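Local coordinates for protein serine-threonine phosphatase 2C (PDB 2I44) that probably removes phosphate groups from serine and threonine residues of proteins, as a metal-dependent phosphatase of the PP2C family, and binds calcium ions, at residues 66-74 / 124-133; 113-122 / 243-251. All coordinates share one frame; numbering follows the deposited sequence.

Contact 1: 66-74 / 124-133; sequences FASENVKDL and LVKMCEQLNK
Phe66 reaches across from helix 66-80 and lays its ring among Met127, Cys128, Leu131 and Lys133. The ring swings out from CB toward the end of helix 98-130 and the turn beyond it because chi1 is -175°, with CG anti to the backbone N. Phe66 CG and CD1 lie against the aliphatic chain of Lys133, and Lys133 CG stands 3.6 Å from the ring centroid of Phe66 and only 10° off the normal, a CH-pi contact over the face. Next round the ring, Phe66 CE1 touches Leu131 CD1 at 3.4 Å, and CZ at the tip ends near Met127 CB. Beyond it Phe66 CE2 meets Cys128 SG at 3.5 Å; the sulfur sits at the ring edge. On the face opposite Lys133 lies Asn70 ND2, offset toward the rim and held there by its bond to Phe66 O (2.9 Å). The backbone N of Asn70 approaches the same oxygen from the other side of the carbonyl plane. These two helices belong to the helical layer that flanks the beta-sandwich of the PP2C fold, and their short segments run at 138° with axes 10.7 Å apart. Leu124 enters as a knob into the hole formed by Ala67, Asn70, Val71 and Leu74: its CD1 faces Asn70 CB at 3.9 Å, while its CD2 lies 4.0 Å from Val71 CG2. Leu74 CD1 touches Leu124 CB at 4.1 Å, the side chains crossing at about a right angle.

Contact 2: 113-122 / 243-251; sequences VDDMYKNADN and LSNQPDVRV
Tyr117 and Pro247 pack where helix 98-130, lying on one sheet of the PP2C beta-sandwich, meets the loop that leads into strand 248-253. The apolar evidence is a CH-pi contact: Pro247 CB lies 3.7 Å from the Tyr117 ring centroid, 15° off the normal and displaced toward the rim, and Pro247 CG comes to 3.5 Å from Tyr117 CD2. The ring of Tyr117 also meets Phe233, nearly parallel to it, while its hydroxyl is hydrogen-bonded to Thr142 and Ser140, which tie it to strand 137-146. Further along, Val113 CG1 and Val249 CG2 touch at 4.2 Å.

A salt bridge lies within the helix. Lys118, extended beyond CG, donates from NZ to the syn lone pair of Asp114 OD2 at 2.7 Å, spanning one helical turn beside Gln246.

One hydrogen bond joins the segments, and Asp121 also has partners beyond them: OD2 pairs with Lys239 and OD1 accepts from Gly234 N. The nearby positive charge probably favours an ionised carboxylate. Asn245 CG sits between its own backbone N and carbonyl carbon (chi1 56°), and Asn245 ND2 approaches Asp121 OD2 from the anti side, somewhat out of the carboxylate plane, at 3.1 Å with an N-H...O angle of 165°.

Overall arrangement
Helix 98-130 serves both contacts, whose centres lie 15 Å apart. Its end packs on helix 66-80 in contact 1, whereas its middle meets the 243-251 segment in contact 2. They touch directly where Leu74 CD1 lies 3.8 Å from Ala120 O, and Phe233 lies beside Val71 and Leu124 of the first as well as Tyr117 of the second. Contact 1 lies nearer the calcium sites: the side chain of Ala67 is about 6 Å from Gly61, a ligand of one ion, against about 12 Å for that of Asp121, and about 10 Å from a bound calcium ion. Asp60, a ligand of both calcium ions, is about 10 Å from Val71 and about 11 Å from Tyr117, side chain to side chain. Neither contact supplies a calcium ligand.

Contact 1: 66-74 / 124-133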
ATOM      1  N   PHE A  66       4.204   9.888 -11.667  1.00 18.50           N
ATOM      2  CA  PHE A  66       4.469  11.006 -10.771  1.00 19.02           C
ATOM      3  C   PHE A  66       4.073  10.802  -9.308  1.00 17.51           C
ATOM      4  O   PHE A  66       4.884  11.008  -8.408  1.00 18.36           O
ATOM      5  CB  PHE A  66       3.803  12.283 -11.292  1.00 17.50           C
ATOM      6  CG  PHE A  66       4.127  13.499 -10.475  1.00 18.70           C
ATOM      7  CD1 PHE A  66       5.306  14.207 -10.690  1.00 20.59           C
ATOM      8  CD2 PHE A  66       3.269  13.921  -9.466  1.00 17.71           C
ATOM      9  CE1 PHE A  66       5.622  15.322  -9.907  1.00 20.73           C
ATOM     10  CE2 PHE A  66       3.576  15.030  -8.679  1.00 20.00           C
ATOM     11  CZ  PHE A  66       4.756  15.732  -8.902  1.00 20.60           C
ATOM     12  N   ALA A  67       2.830  10.412  -9.062  1.00 17.32           N
ATOM     13  CA  ALA A  67       2.375  10.221  -7.690  1.00 16.79           C
ATOM     14  C   ALA A  67       3.119   9.115  -6.947  1.00 15.32           C
ATOM     15  O   ALA A  67       3.561   9.324  -5.814  1.00 15.75           O
ATOM     16  CB  ALA A  67       0.871   9.961  -7.659  1.00 16.70           C
ATOM     17  N   SER A  68       3.258   7.940  -7.561  1.00 14.94           N
ATOM     18  CA  SER A  68       3.956   6.839  -6.890  1.00 14.28           C
ATOM     19  C   SER A  68       5.456   7.124  -6.729  1.00 15.64           C
ATOM     20  O   SER A  68       6.049   6.813  -5.696  1.00 13.34           O
ATOM     21  CB  SER A  68       3.748   5.521  -7.650  1.00 14.81           C
ATOM     22  OG  SER A  68       4.242   5.595  -8.980  1.00 15.59           O
ATOM     23  N   GLU A  69       6.066   7.725  -7.746  1.00 16.21           N
ATOM     24  CA  GLU A  69       7.495   8.028  -7.695  1.00 19.99           C
ATOM     25  C   GLU A  69       7.859   8.966  -6.544  1.00 20.28           C
ATOM     26  O   GLU A  69       8.897   8.800  -5.895  1.00 20.12           O
ATOM     27  CB  GLU A  69       7.942   8.636  -9.028  1.00 22.96           C
ATOM     28  CG  GLU A  69       9.353   9.217  -9.043  1.00 23.68           C
ATOM     29  CD  GLU A  69      10.444   8.214  -8.686  1.00 25.68           C
ATOM     30  OE1 GLU A  69      10.180   6.990  -8.652  1.00 24.09           O
ATOM     31  OE2 GLU A  69      11.586   8.664  -8.449  1.00 27.62           O
ATOM     32  N   ASN A  70       6.997   9.945  -6.292  1.00 19.58           N
ATOM     33  CA  ASN A  70       7.234  10.906  -5.228  1.00 20.34           C
ATOM     34  C   ASN A  70       6.730  10.491  -3.849  1.00 21.32           C
ATOM     35  O   ASN A  70       7.479  10.553  -2.867  1.00 21.67           O
ATOM     36  CB  ASN A  70       6.631  12.256  -5.616  1.00 21.57           C
ATOM     37  CG  ASN A  70       7.453  12.967  -6.672  1.00 24.48           C
ATOM     38  OD1 ASN A  70       8.471  13.580  -6.363  1.00 24.79           O
ATOM     39  ND2 ASN A  70       7.027  12.867  -7.929  1.00 22.44           N
ATOM     40  N   VAL A  71       5.472  10.066  -3.765  1.00 19.11           N
ATOM     41  CA  VAL A  71       4.913   9.683  -2.473  1.00 18.32           C
ATOM     42  C   VAL A  71       5.796   8.685  -1.739  1.00 17.67           C
ATOM     43  O   VAL A  71       5.830   8.672  -0.510  1.00 18.60           O
ATOM     44  CB  VAL A  71       3.474   9.100  -2.617  1.00 19.26           C
ATOM     45  CG1 VAL A  71       3.522   7.599  -2.847  1.00 17.22           C
ATOM     46  CG2 VAL A  71       2.647   9.444  -1.383  1.00 19.02           C
ATOM     47  N   LYS A  72       6.532   7.867  -2.486  1.00 16.11           N
ATOM     48  CA  LYS A  72       7.394   6.860  -1.879  1.00 17.61           C
ATOM     49  C   LYS A  72       8.499   7.462  -1.014  1.00 17.55           C
ATOM     50  O   LYS A  72       8.980   6.817  -0.087  1.00 18.38           O
ATOM     51  CB  LYS A  72       8.042   5.980  -2.950  1.00 17.81           C
ATOM     52  CG  LYS A  72       9.329   6.559  -3.487  1.00 19.92           C
ATOM     53  CD  LYS A  72       9.939   5.702  -4.558  1.00 20.97           C
ATOM     54  CE  LYS A  72      11.231   6.333  -5.052  1.00 25.64           C
ATOM     55  NZ  LYS A  72      11.804   5.570  -6.183  1.00 29.33           N
ATOM     56  N   ASP A  73       8.913   8.685  -1.331  1.00 19.28           N
ATOM     57  CA  ASP A  73       9.970   9.351  -0.580  1.00 21.00           C
ATOM     58  C   ASP A  73       9.389  10.289   0.474  1.00 20.21           C
ATOM     59  O   ASP A  73      10.127  10.906   1.239  1.00 18.89           O
ATOM     60  CB  ASP A  73      10.884  10.158  -1.522  1.00 21.44           C
ATOM     61  CG  ASP A  73      11.447   9.321  -2.671  1.00 22.62           C
ATOM     62  OD1 ASP A  73      12.046   8.253  -2.420  1.00 24.00           O
ATOM     63  OD2 ASP A  73      11.297   9.746  -3.834  1.00 23.73           O
ATOM     64  N   LEU A  74       8.067  10.395   0.516  1.00 19.31           N
ATOM     65  CA  LEU A  74       7.419  11.273   1.482  1.00 19.39           C
ATOM     66  C   LEU A  74       6.874  10.576   2.723  1.00 18.89           C
ATOM     67  O   LEU A  74       6.771  11.189   3.786  1.00 18.50           O
ATOM     68  CB  LEU A  74       6.274  12.034   0.810  1.00 19.65           C
ATOM     69  CG  LEU A  74       6.606  12.907  -0.405  1.00 22.44           C
ATOM     70  CD1 LEU A  74       5.320  13.551  -0.935  1.00 19.85           C
ATOM     71  CD2 LEU A  74       7.622  13.978  -0.018  1.00 20.93           C
ATOM     72  N   LEU A 124       2.181  15.980  -1.377  1.00 18.21           N
ATOM     73  CA  LEU A 124       2.174  15.471  -2.745  1.00 18.95           C
ATOM     74  C   LEU A 124       1.272  16.337  -3.640  1.00 18.27           C
ATOM     75  O   LEU A 124       1.675  16.748  -4.731  1.00 17.76           O
ATOM     76  CB  LEU A 124       1.688  14.017  -2.773  1.00 18.76           C
ATOM     77  CG  LEU A 124       1.617  13.361  -4.156  1.00 21.66           C
ATOM     78  CD1 LEU A 124       3.012  13.295  -4.762  1.00 19.81           C
ATOM     79  CD2 LEU A 124       1.022  11.961  -4.042  1.00 19.66           C
ATOM     80  N   VAL A 125       0.058  16.609  -3.170  1.00 16.44           N
ATOM     81  CA  VAL A 125      -0.900  17.407  -3.929  1.00 18.91           C
ATOM     82  C   VAL A 125      -0.374  18.806  -4.248  1.00 20.83           C
ATOM     83  O   VAL A 125      -0.648  19.347  -5.321  1.00 19.84           O
ATOM     84  CB  VAL A 125      -2.262  17.513  -3.180  1.00 20.95           C
ATOM     85  CG1 VAL A 125      -3.184  18.488  -3.899  1.00 17.27           C
ATOM     86  CG2 VAL A 125      -2.932  16.127  -3.113  1.00 20.35           C
ATOM     87  N   LYS A 126       0.369  19.399  -3.319  1.00 22.65           N
ATOM     88  CA  LYS A 126       0.943  20.720  -3.558  1.00 25.19           C
ATOM     89  C   LYS A 126       1.988  20.601  -4.662  1.00 24.67           C
ATOM     90  O   LYS A 126       2.182  21.527  -5.449  1.00 25.15           O
ATOM     91  CB  LYS A 126       1.593  21.266  -2.283  1.00 27.41           C
ATOM     92  CG  LYS A 126       0.596  21.640  -1.201  1.00 31.86           C
ATOM     93  CD  LYS A 126       1.309  22.054   0.075  1.00 35.41           C
ATOM     94  CE  LYS A 126       0.333  22.179   1.230  1.00 37.21           C
ATOM     95  NZ  LYS A 126       1.057  22.421   2.511  1.00 41.71           N
HETATM   96  N   MSE A 127       2.669  19.460  -4.713  1.00 25.19           N
HETATM   97  CA  MSE A 127       3.665  19.246  -5.750  1.00 27.10           C
HETATM   98  C   MSE A 127       2.940  19.102  -7.082  1.00 27.77           C
HETATM   99  O   MSE A 127       3.387  19.621  -8.109  1.00 27.79           O
HETATM  100  CB  MSE A 127       4.473  17.980  -5.482  1.00 28.22           C
HETATM  101  CG  MSE A 127       5.388  18.056  -4.271  1.00 31.76           C
HETATM  102 SE   MSE A 127       6.392  16.406  -4.061  1.00 39.57          SE
HETATM  103  CE  MSE A 127       7.598  16.606  -5.576  1.00 33.84           C
ATOM    104  N   CYS A 128       1.814  18.393  -7.056  1.00 26.39           N
ATOM    105  CA  CYS A 128       1.022  18.188  -8.263  1.00 26.72           C
ATOM    106  C   CYS A 128       0.508  19.526  -8.785  1.00 28.45           C
ATOM    107  O   CYS A 128       0.371  19.718  -9.995  1.00 28.99           O
ATOM    108  CB  CYS A 128      -0.155  17.257  -7.980  1.00 25.44           C
ATOM    109  SG  CYS A 128       0.332  15.570  -7.557  1.00 23.29           S
ATOM    110  N   GLU A 129       0.218  20.439  -7.861  1.00 29.98           N
ATOM    111  CA  GLU A 129      -0.267  21.769  -8.214  1.00 31.77           C
ATOM    112  C   GLU A 129       0.861  22.563  -8.857  1.00 32.46           C
ATOM    113  O   GLU A 129       0.652  23.295  -9.823  1.00 31.21           O
ATOM    114  CB  GLU A 129      -0.768  22.500  -6.964  1.00 33.28           C
ATOM    115  CG  GLU A 129      -1.104  23.965  -7.200  1.00 36.29           C
ATOM    116  CD  GLU A 129      -2.105  24.156  -8.323  1.00 39.88           C
ATOM    117  OE1 GLU A 129      -3.241  23.650  -8.198  1.00 40.79           O
ATOM    118  OE2 GLU A 129      -1.761  24.806  -9.336  1.00 41.18           O
ATOM    119  N   GLN A 130       2.061  22.401  -8.309  1.00 32.43           N
ATOM    120  CA  GLN A 130       3.243  23.082  -8.815  1.00 33.45           C
ATOM    121  C   GLN A 130       3.595  22.637 -10.224  1.00 32.35           C
ATOM    122  O   GLN A 130       3.744  23.460 -11.123  1.00 32.58           O
ATOM    123  CB  GLN A 130       4.448  22.809  -7.906  1.00 36.20           C
ATOM    124  CG  GLN A 130       4.404  23.516  -6.563  1.00 39.80           C
ATOM    125  CD  GLN A 130       4.340  25.026  -6.708  1.00 42.45           C
ATOM    126  OE1 GLN A 130       5.240  25.647  -7.283  1.00 44.36           O
ATOM    127  NE2 GLN A 130       3.272  25.625  -6.187  1.00 41.66           N
ATOM    128  N   LEU A 131       3.716  21.328 -10.411  1.00 30.62           N
ATOM    129  CA  LEU A 131       4.096  20.771 -11.703  1.00 28.33           C
ATOM    130  C   LEU A 131       2.933  20.438 -12.638  1.00 27.47           C
ATOM    131  O   LEU A 131       3.109  19.726 -13.627  1.00 27.29           O
ATOM    132  CB  LEU A 131       4.966  19.530 -11.473  1.00 29.17           C
ATOM    133  CG  LEU A 131       6.042  19.729 -10.396  1.00 32.04           C
ATOM    134  CD1 LEU A 131       6.866  18.455 -10.254  1.00 33.01           C
ATOM    135  CD2 LEU A 131       6.942  20.905 -10.756  1.00 31.20           C
ATOM    136  N   ASN A 132       1.749  20.958 -12.328  1.00 26.95           N
ATOM    137  CA  ASN A 132       0.561  20.727 -13.153  1.00 26.69           C
ATOM    138  C   ASN A 132       0.210  19.267 -13.442  1.00 24.35           C
ATOM    139  O   ASN A 132      -0.094  18.912 -14.577  1.00 23.52           O
ATOM    140  CB  ASN A 132       0.684  21.475 -14.488  1.00 29.68           C
ATOM    141  CG  ASN A 132       0.890  22.964 -14.304  1.00 33.90           C
ATOM    142  OD1 ASN A 132       2.005  23.474 -14.447  1.00 37.21           O
ATOM    143  ND2 ASN A 132      -0.186  23.674 -13.974  1.00 34.08           N
ATOM    144  N   LYS A 133       0.254  18.426 -12.415  1.00 22.98           N
ATOM    145  CA  LYS A 133      -0.093  17.011 -12.550  1.00 21.97           C
ATOM    146  C   LYS A 133      -1.543  16.891 -12.065  1.00 21.30           C
ATOM    147  O   LYS A 133      -1.790  16.658 -10.883  1.00 19.66           O
ATOM    148  CB  LYS A 133       0.833  16.166 -11.668  1.00 24.82           C
ATOM    149  CG  LYS A 133       2.310  16.317 -11.994  1.00 26.97           C
ATOM    150  CD  LYS A 133       2.603  15.791 -13.387  1.00 31.37           C
ATOM    151  CE  LYS A 133       4.056  15.995 -13.763  1.00 33.36           C
ATOM    152  NZ  LYS A 133       4.334  15.364 -15.078  1.00 33.76           N
TER

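Contact 2: 113-122 / 243-251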
ATOM      1  N   VAL A 113       0.054   6.706  11.697  1.00 15.40           N
ATOM      2  CA  VAL A 113      -0.134   6.278  10.315  1.00 16.22           C
ATOM      3  C   VAL A 113      -1.159   7.199   9.669  1.00 15.58           C
ATOM      4  O   VAL A 113      -1.018   7.591   8.515  1.00 16.07           O
ATOM      5  CB  VAL A 113      -0.607   4.807  10.249  1.00 15.48           C
ATOM      6  CG1 VAL A 113      -0.990   4.426   8.822  1.00 13.16           C
ATOM      7  CG2 VAL A 113       0.510   3.897  10.740  1.00 16.31           C
ATOM      8  N   ASP A 114      -2.182   7.563  10.430  1.00 16.95           N
ATOM      9  CA  ASP A 114      -3.208   8.450   9.914  1.00 19.65           C
ATOM     10  C   ASP A 114      -2.579   9.791   9.541  1.00 17.86           C
ATOM     11  O   ASP A 114      -2.854  10.340   8.469  1.00 15.48           O
ATOM     12  CB  ASP A 114      -4.307   8.667  10.955  1.00 20.59           C
ATOM     13  CG  ASP A 114      -5.577   9.214  10.338  1.00 25.70           C
ATOM     14  OD1 ASP A 114      -6.264   8.443   9.639  1.00 26.81           O
ATOM     15  OD2 ASP A 114      -5.881  10.411  10.531  1.00 25.36           O
ATOM     16  N   ASP A 115      -1.740  10.314  10.431  1.00 18.14           N
ATOM     17  CA  ASP A 115      -1.061  11.588  10.198  1.00 18.01           C
ATOM     18  C   ASP A 115      -0.164  11.497   8.973  1.00 16.93           C
ATOM     19  O   ASP A 115      -0.096  12.425   8.169  1.00 15.36           O
ATOM     20  CB  ASP A 115      -0.209  11.972  11.407  1.00 21.23           C
ATOM     21  CG  ASP A 115      -1.036  12.495  12.558  1.00 24.68           C
ATOM     22  OD1 ASP A 115      -2.274  12.554  12.417  1.00 26.79           O
ATOM     23  OD2 ASP A 115      -0.448  12.847  13.607  1.00 29.02           O
HETATM   24  N   MSE A 116       0.531  10.372   8.846  1.00 17.37           N
HETATM   25  CA  MSE A 116       1.425  10.155   7.714  1.00 18.75           C
HETATM   26  C   MSE A 116       0.688  10.271   6.380  1.00 18.47           C
HETATM   27  O   MSE A 116       1.112  10.999   5.480  1.00 16.40           O
HETATM   28  CB  MSE A 116       2.067   8.769   7.812  1.00 21.27           C
HETATM   29  CG  MSE A 116       2.911   8.392   6.600  1.00 24.51           C
HETATM   30 SE   MSE A 116       3.568   6.547   6.655  1.00 37.76          SE
HETATM   31  CE  MSE A 116       2.033   5.670   5.892  1.00 29.09           C
ATOM     32  N   TYR A 117      -0.420   9.548   6.263  1.00 16.98           N
ATOM     33  CA  TYR A 117      -1.202   9.563   5.037  1.00 17.70           C
ATOM     34  C   TYR A 117      -1.667  10.957   4.648  1.00 17.33           C
ATOM     35  O   TYR A 117      -1.386  11.425   3.549  1.00 15.43           O
ATOM     36  CB  TYR A 117      -2.405   8.624   5.169  1.00 18.03           C
ATOM     37  CG  TYR A 117      -2.096   7.214   4.716  1.00 17.78           C
ATOM     38  CD1 TYR A 117      -2.153   6.867   3.363  1.00 16.81           C
ATOM     39  CD2 TYR A 117      -1.677   6.241   5.628  1.00 17.45           C
ATOM     40  CE1 TYR A 117      -1.799   5.584   2.932  1.00 17.77           C
ATOM     41  CE2 TYR A 117      -1.318   4.959   5.205  1.00 17.19           C
ATOM     42  CZ  TYR A 117      -1.382   4.638   3.856  1.00 17.68           C
ATOM     43  OH  TYR A 117      -1.044   3.369   3.440  1.00 14.94           O
ATOM     44  N   LYS A 118      -2.367  11.623   5.555  1.00 18.85           N
ATOM     45  CA  LYS A 118      -2.879  12.956   5.276  1.00 18.34           C
ATOM     46  C   LYS A 118      -1.795  13.993   5.017  1.00 18.65           C
ATOM     47  O   LYS A 118      -1.939  14.819   4.121  1.00 17.14           O
ATOM     48  CB  LYS A 118      -3.796  13.404   6.415  1.00 22.20           C
ATOM     49  CG  LYS A 118      -5.080  12.585   6.497  1.00 24.12           C
ATOM     50  CD  LYS A 118      -5.819  12.819   7.796  1.00 26.13           C
ATOM     51  CE  LYS A 118      -7.096  12.004   7.858  1.00 26.34           C
ATOM     52  NZ  LYS A 118      -7.642  11.933   9.242  1.00 27.87           N
ATOM     53  N   ASN A 119      -0.706  13.946   5.780  1.00 19.79           N
ATOM     54  CA  ASN A 119       0.372  14.914   5.588  1.00 18.93           C
ATOM     55  C   ASN A 119       1.164  14.624   4.321  1.00 19.62           C
ATOM     56  O   ASN A 119       1.573  15.543   3.604  1.00 18.12           O
ATOM     57  CB  ASN A 119       1.304  14.940   6.805  1.00 18.67           C
ATOM     58  CG  ASN A 119       0.627  15.513   8.034  1.00 20.08           C
ATOM     59  OD1 ASN A 119      -0.267  16.353   7.923  1.00 17.74           O
ATOM     60  ND2 ASN A 119       1.054  15.071   9.212  1.00 16.94           N
ATOM     61  N   ALA A 120       1.377  13.343   4.036  1.00 17.82           N
ATOM     62  CA  ALA A 120       2.105  12.982   2.830  1.00 16.19           C
ATOM     63  C   ALA A 120       1.270  13.352   1.614  1.00 15.43           C
ATOM     64  O   ALA A 120       1.808  13.747   0.583  1.00 16.11           O
ATOM     65  CB  ALA A 120       2.416  11.501   2.824  1.00 16.16           C
ATOM     66  N   ASP A 121      -0.050  13.237   1.722  1.00 14.90           N
ATOM     67  CA  ASP A 121      -0.877  13.576   0.572  1.00 16.37           C
ATOM     68  C   ASP A 121      -0.950  15.078   0.352  1.00 15.78           C
ATOM     69  O   ASP A 121      -0.959  15.536  -0.787  1.00 16.06           O
ATOM     70  CB  ASP A 121      -2.293  13.010   0.692  1.00 14.88           C
ATOM     71  CG  ASP A 121      -3.057  13.108  -0.621  1.00 16.03           C
ATOM     72  OD1 ASP A 121      -2.522  12.633  -1.650  1.00 15.86           O
ATOM     73  OD2 ASP A 121      -4.177  13.662  -0.634  1.00 17.15           O
ATOM     74  N   ASN A 122      -1.008  15.848   1.434  1.00 17.78           N
ATOM     75  CA  ASN A 122      -1.065  17.301   1.291  1.00 19.09           C
ATOM     76  C   ASN A 122       0.188  17.771   0.569  1.00 18.29           C
ATOM     77  O   ASN A 122       0.116  18.579  -0.352  1.00 20.22           O
ATOM     78  CB  ASN A 122      -1.165  17.996   2.658  1.00 18.69           C
ATOM     79  CG  ASN A 122      -2.494  17.755   3.334  1.00 20.59           C
ATOM     80  OD1 ASN A 122      -3.496  17.464   2.675  1.00 20.18           O
ATOM     81  ND2 ASN A 122      -2.519  17.890   4.657  1.00 21.63           N
ATOM     82  N   LEU A 243     -12.586  11.774  -3.989  1.00 13.37           N
ATOM     83  CA  LEU A 243     -11.379  10.957  -3.829  1.00 14.18           C
ATOM     84  C   LEU A 243     -10.779  11.340  -2.466  1.00 14.41           C
ATOM     85  O   LEU A 243     -10.357  12.478  -2.261  1.00 15.30           O
ATOM     86  CB  LEU A 243     -10.381  11.240  -4.958  1.00 14.02           C
ATOM     87  CG  LEU A 243      -9.144  10.338  -5.091  1.00 14.55           C
ATOM     88  CD1 LEU A 243      -9.571   8.893  -5.347  1.00 13.48           C
ATOM     89  CD2 LEU A 243      -8.262  10.842  -6.230  1.00 14.52           C
ATOM     90  N   SER A 244     -10.743  10.385  -1.545  1.00 14.57           N
ATOM     91  CA  SER A 244     -10.242  10.621  -0.192  1.00 13.86           C
ATOM     92  C   SER A 244      -8.813  10.143   0.082  1.00 13.60           C
ATOM     93  O   SER A 244      -8.304   9.241  -0.591  1.00 11.21           O
ATOM     94  CB  SER A 244     -11.193   9.947   0.804  1.00 15.07           C
ATOM     95  OG  SER A 244     -10.677   9.963   2.122  1.00 14.24           O
ATOM     96  N   ASN A 245      -8.167  10.757   1.074  1.00 13.70           N
ATOM     97  CA  ASN A 245      -6.821  10.353   1.469  1.00 15.16           C
ATOM     98  C   ASN A 245      -6.879   9.744   2.870  1.00 16.90           C
ATOM     99  O   ASN A 245      -5.854   9.542   3.516  1.00 16.79           O
ATOM    100  CB  ASN A 245      -5.836  11.534   1.451  1.00 15.49           C
ATOM    101  CG  ASN A 245      -6.289  12.701   2.311  1.00 17.09           C
ATOM    102  OD1 ASN A 245      -6.970  12.529   3.325  1.00 13.58           O
ATOM    103  ND2 ASN A 245      -5.895  13.902   1.912  1.00 18.09           N
ATOM    104  N   GLN A 246      -8.097   9.469   3.331  1.00 17.03           N
ATOM    105  CA  GLN A 246      -8.329   8.859   4.639  1.00 18.38           C
ATOM    106  C   GLN A 246      -8.031   7.370   4.518  1.00 17.96           C
ATOM    107  O   GLN A 246      -8.720   6.655   3.799  1.00 19.03           O
ATOM    108  CB  GLN A 246      -9.793   9.057   5.051  1.00 19.45           C
ATOM    109  CG  GLN A 246     -10.221   8.305   6.307  1.00 20.72           C
ATOM    110  CD  GLN A 246      -9.431   8.730   7.526  1.00 21.52           C
ATOM    111  OE1 GLN A 246      -8.540   8.011   7.988  1.00 21.69           O
ATOM    112  NE2 GLN A 246      -9.742   9.911   8.046  1.00 17.08           N
ATOM    113  N   PRO A 247      -6.988   6.885   5.203  1.00 18.69           N
ATOM    114  CA  PRO A 247      -6.683   5.455   5.101  1.00 18.44           C
ATOM    115  C   PRO A 247      -7.479   4.630   6.097  1.00 18.11           C
ATOM    116  O   PRO A 247      -7.960   5.154   7.099  1.00 17.55           O
ATOM    117  CB  PRO A 247      -5.197   5.409   5.421  1.00 18.33           C
ATOM    118  CG  PRO A 247      -5.091   6.466   6.504  1.00 18.45           C
ATOM    119  CD  PRO A 247      -5.914   7.600   5.923  1.00 17.57           C
ATOM    120  N   ASP A 248      -7.655   3.348   5.804  1.00 18.64           N
ATOM    121  CA  ASP A 248      -8.307   2.474   6.774  1.00 21.07           C
ATOM    122  C   ASP A 248      -7.074   1.974   7.511  1.00 19.92           C
ATOM    123  O   ASP A 248      -6.067   1.651   6.879  1.00 20.78           O
ATOM    124  CB  ASP A 248      -9.049   1.304   6.104  1.00 22.87           C
ATOM    125  CG  ASP A 248     -10.426   1.704   5.592  1.00 27.34           C
ATOM    126  OD1 ASP A 248     -11.200   2.306   6.366  1.00 33.39           O
ATOM    127  OD2 ASP A 248     -10.743   1.416   4.424  1.00 30.60           O
ATOM    128  N   VAL A 249      -7.122   1.946   8.834  1.00 20.05           N
ATOM    129  CA  VAL A 249      -5.969   1.501   9.600  1.00 17.99           C
ATOM    130  C   VAL A 249      -6.340   0.325  10.484  1.00 18.42           C
ATOM    131  O   VAL A 249      -7.435   0.284  11.049  1.00 19.48           O
ATOM    132  CB  VAL A 249      -5.405   2.652  10.468  1.00 16.89           C
ATOM    133  CG1 VAL A 249      -4.137   2.206  11.177  1.00 16.84           C
ATOM    134  CG2 VAL A 249      -5.116   3.866   9.590  1.00 16.47           C
ATOM    135  N   ARG A 250      -5.420  -0.629  10.587  1.00 18.61           N
ATOM    136  CA  ARG A 250      -5.610  -1.834  11.387  1.00 19.49           C
ATOM    137  C   ARG A 250      -4.298  -2.240  12.058  1.00 20.14           C
ATOM    138  O   ARG A 250      -3.279  -2.431  11.390  1.00 19.07           O
ATOM    139  CB  ARG A 250      -6.113  -2.979  10.498  1.00 19.63           C
ATOM    140  CG  ARG A 250      -6.251  -4.329  11.199  1.00 24.26           C
ATOM    141  CD  ARG A 250      -6.801  -5.403  10.253  1.00 28.63           C
ATOM    142  NE  ARG A 250      -6.937  -6.707  10.903  1.00 31.74           N
ATOM    143  CZ  ARG A 250      -7.362  -7.814  10.295  1.00 33.64           C
ATOM    144  NH1 ARG A 250      -7.695  -7.788   9.012  1.00 33.89           N
ATOM    145  NH2 ARG A 250      -7.453  -8.954  10.971  1.00 33.80           N
ATOM    146  N   VAL A 251      -4.324  -2.358  13.384  1.00 20.22           N
ATOM    147  CA  VAL A 251      -3.142  -2.755  14.131  1.00 19.47           C
ATOM    148  C   VAL A 251      -3.278  -4.216  14.563  1.00 20.27           C
ATOM    149  O   VAL A 251      -4.224  -4.588  15.252  1.00 18.79           O
ATOM    150  CB  VAL A 251      -2.937  -1.883  15.398  1.00 21.11           C
ATOM    151  CG1 VAL A 251      -1.694  -2.347  16.149  1.00 20.83           C
ATOM    152  CG2 VAL A 251      -2.804  -0.413  15.014  1.00 20.18           C
TER